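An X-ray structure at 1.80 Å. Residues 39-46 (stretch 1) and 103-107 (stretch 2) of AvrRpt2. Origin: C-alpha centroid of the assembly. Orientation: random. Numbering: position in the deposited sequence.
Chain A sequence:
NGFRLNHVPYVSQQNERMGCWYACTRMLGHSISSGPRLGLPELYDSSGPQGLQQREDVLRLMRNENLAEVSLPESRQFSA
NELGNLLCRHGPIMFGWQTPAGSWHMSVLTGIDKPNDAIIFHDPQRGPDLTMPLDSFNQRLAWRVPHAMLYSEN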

# COMPACT_ATOMS: atom_id res chain seq x y z
N GLY A 39 25.94 19.38 -5.30
CA GLY A 39 25.48 18.34 -6.18
C GLY A 39 24.96 17.10 -5.50
O GLY A 39 24.81 17.01 -4.26
N LEU A 40 24.71 16.14 -6.36
CA LEU A 40 24.20 14.87 -5.97
C LEU A 40 25.12 14.04 -5.05
O LEU A 40 24.62 13.46 -4.05
CB LEU A 40 23.86 14.08 -7.22
CG LEU A 40 22.66 14.59 -7.99
CD1 LEU A 40 22.28 13.57 -9.06
CD2 LEU A 40 21.46 14.83 -7.10
N PRO A 41 26.42 13.91 -5.41
CA PRO A 41 27.32 13.18 -4.49
C PRO A 41 27.31 13.72 -3.06
O PRO A 41 27.32 12.93 -2.12
CB PRO A 41 28.71 13.37 -5.09
CG PRO A 41 28.52 13.93 -6.45
CD PRO A 41 27.12 14.35 -6.65
N GLU A 42 27.21 15.02 -2.93
CA GLU A 42 27.22 15.65 -1.61
C GLU A 42 25.89 15.46 -0.85
O GLU A 42 25.85 15.30 0.39
CB GLU A 42 27.63 17.12 -1.75
CG GLU A 42 29.08 17.27 -2.24
CD GLU A 42 29.30 17.00 -3.74
OE1 GLU A 42 28.33 17.11 -4.54
OE2 GLU A 42 30.48 16.69 -4.10
N LEU A 43 24.82 15.47 -1.62
CA LEU A 43 23.50 15.24 -1.11
C LEU A 43 23.39 13.78 -0.65
O LEU A 43 22.78 13.55 0.38
CB LEU A 43 22.45 15.54 -2.18
CG LEU A 43 21.00 15.21 -1.82
CD1 LEU A 43 20.62 16.05 -0.63
CD2 LEU A 43 20.05 15.41 -2.98
N TYR A 44 23.97 12.83 -1.39
CA TYR A 44 23.66 11.41 -1.14
C TYR A 44 24.76 10.60 -0.54
O TYR A 44 24.53 9.47 -0.04
CB TYR A 44 23.18 10.74 -2.43
CG TYR A 44 21.80 11.14 -2.79
CD1 TYR A 44 20.75 10.92 -1.92
CD2 TYR A 44 21.53 11.77 -3.99
CE1 TYR A 44 19.45 11.33 -2.24
CE2 TYR A 44 20.25 12.16 -4.31
CZ TYR A 44 19.18 11.94 -3.45
OH TYR A 44 17.89 12.36 -3.78
N ASP A 45 25.97 11.13 -0.59
CA ASP A 45 27.11 10.37 -0.14
C ASP A 45 28.13 11.12 0.71
O ASP A 45 29.23 10.63 0.86
CB ASP A 45 27.84 9.75 -1.32
CG ASP A 45 28.73 8.58 -0.91
OD1 ASP A 45 28.51 7.95 0.17
OD2 ASP A 45 29.69 8.32 -1.63
N SER A 46 27.79 12.28 1.26
CA SER A 46 28.80 13.07 2.02
C SER A 46 28.82 12.62 3.46
O SER A 46 27.81 12.22 3.96
CB SER A 46 28.49 14.57 2.02
OG SER A 46 29.06 15.22 0.90
N SER A 103 28.39 7.64 -10.79
CA SER A 103 27.62 8.85 -10.53
C SER A 103 26.29 8.60 -9.81
O SER A 103 25.72 7.52 -9.83
CB SER A 103 27.40 9.58 -11.84
OG SER A 103 26.69 8.72 -12.64
N TRP A 104 25.85 9.64 -9.14
CA TRP A 104 24.63 9.61 -8.38
C TRP A 104 23.52 10.21 -9.26
O TRP A 104 23.76 11.14 -10.05
CB TRP A 104 24.75 10.37 -7.07
CG TRP A 104 25.62 9.65 -6.08
CD1 TRP A 104 26.99 9.71 -6.03
CD2 TRP A 104 25.23 8.67 -5.16
NE1 TRP A 104 27.46 8.87 -5.06
CE2 TRP A 104 26.40 8.22 -4.50
CE3 TRP A 104 23.99 8.12 -4.79
CZ2 TRP A 104 26.36 7.26 -3.49
CZ3 TRP A 104 23.97 7.16 -3.83
CH2 TRP A 104 25.16 6.75 -3.17
N HIS A 105 22.34 9.70 -9.08
CA HIS A 105 21.14 10.10 -9.84
C HIS A 105 19.90 10.10 -8.97
O HIS A 105 19.84 9.41 -7.94
CB HIS A 105 20.95 9.11 -11.04
CG HIS A 105 22.07 9.16 -11.99
ND1 HIS A 105 22.06 9.98 -13.09
CD2 HIS A 105 23.31 8.63 -11.93
CE1 HIS A 105 23.20 9.86 -13.74
NE2 HIS A 105 23.99 9.06 -13.04
N MET A 106 18.85 10.78 -9.44
CA MET A 106 17.58 10.75 -8.80
C MET A 106 16.55 10.24 -9.77
O MET A 106 16.59 10.62 -10.95
CB MET A 106 17.20 12.14 -8.37
CG MET A 106 17.93 12.70 -7.20
SD MET A 106 17.38 14.39 -6.95
CE MET A 106 15.70 14.06 -6.44
N SER A 107 15.63 9.40 -9.26
CA SER A 107 14.57 8.82 -10.06
C SER A 107 13.34 8.74 -9.24
O SER A 107 13.38 8.96 -8.03
CB SER A 107 14.98 7.43 -10.54
OG SER A 107 16.07 7.50 -11.45

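No hydrogen bond joins the two stretches; the 394 Å² they bury, both sides summed, is held by apolar packing and one CH-pi contact. The helix beginning at Leu40 and the strand 104-107 run at 77° to each other, with axes 8.1 Å apart at closest approach. The nearest CA pair is Leu40 CA with Trp104 CA, at 5.8 Å.

The CH-pi contact lies between Tyr44 and Trp104. Tyr44 CB sits 4.0 Å from the centroid of the Trp104 six-membered ring, 27° off its normal, and so over the face; its nearest ring atom is Trp104 CE3, at 3.6 Å. The indole, with chi1 at -72° (m) and chi2 at 84°, extends along the helix: Pro41 CA lies 3.8 Å from Trp104 CD1, and Asp45 CB lies 3.6 Å from Trp104 CZ2. A large flat side chain suits this place because it can span several helical residues, and Trp104 accordingly has 132 Å² covered. The closest approach of Asp45 is its CB; Asp45 OD1 is also hydrogen-bonded elsewhere in the structure.

Aliphatic packing centres on Leu40, whose CA-to-CB bond points toward the strand. Leu40 CB is 3.8 Å from Trp104 CB, and Leu40 CD2 is 4.1 Å from Met106 SD. Leu40 CD1 comes within 3.0 Å of Trp104 O, a tight van der Waals approach to the strand backbone. The branched end thus reaches both main chain and thioether.

Met106 also packs against the edge of the Tyr44 ring: Met106 CG is 3.7 Å from Tyr44 CE2 and 3.4 Å from Tyr44 OH. Both residues are buried, and the long, unbranched methionine fits beside the aromatic edge.

Within the helix, Tyr44 N donates to Leu40 O at 2.8 Å, linking two residues whose CA-to-CB bonds both point toward the strand.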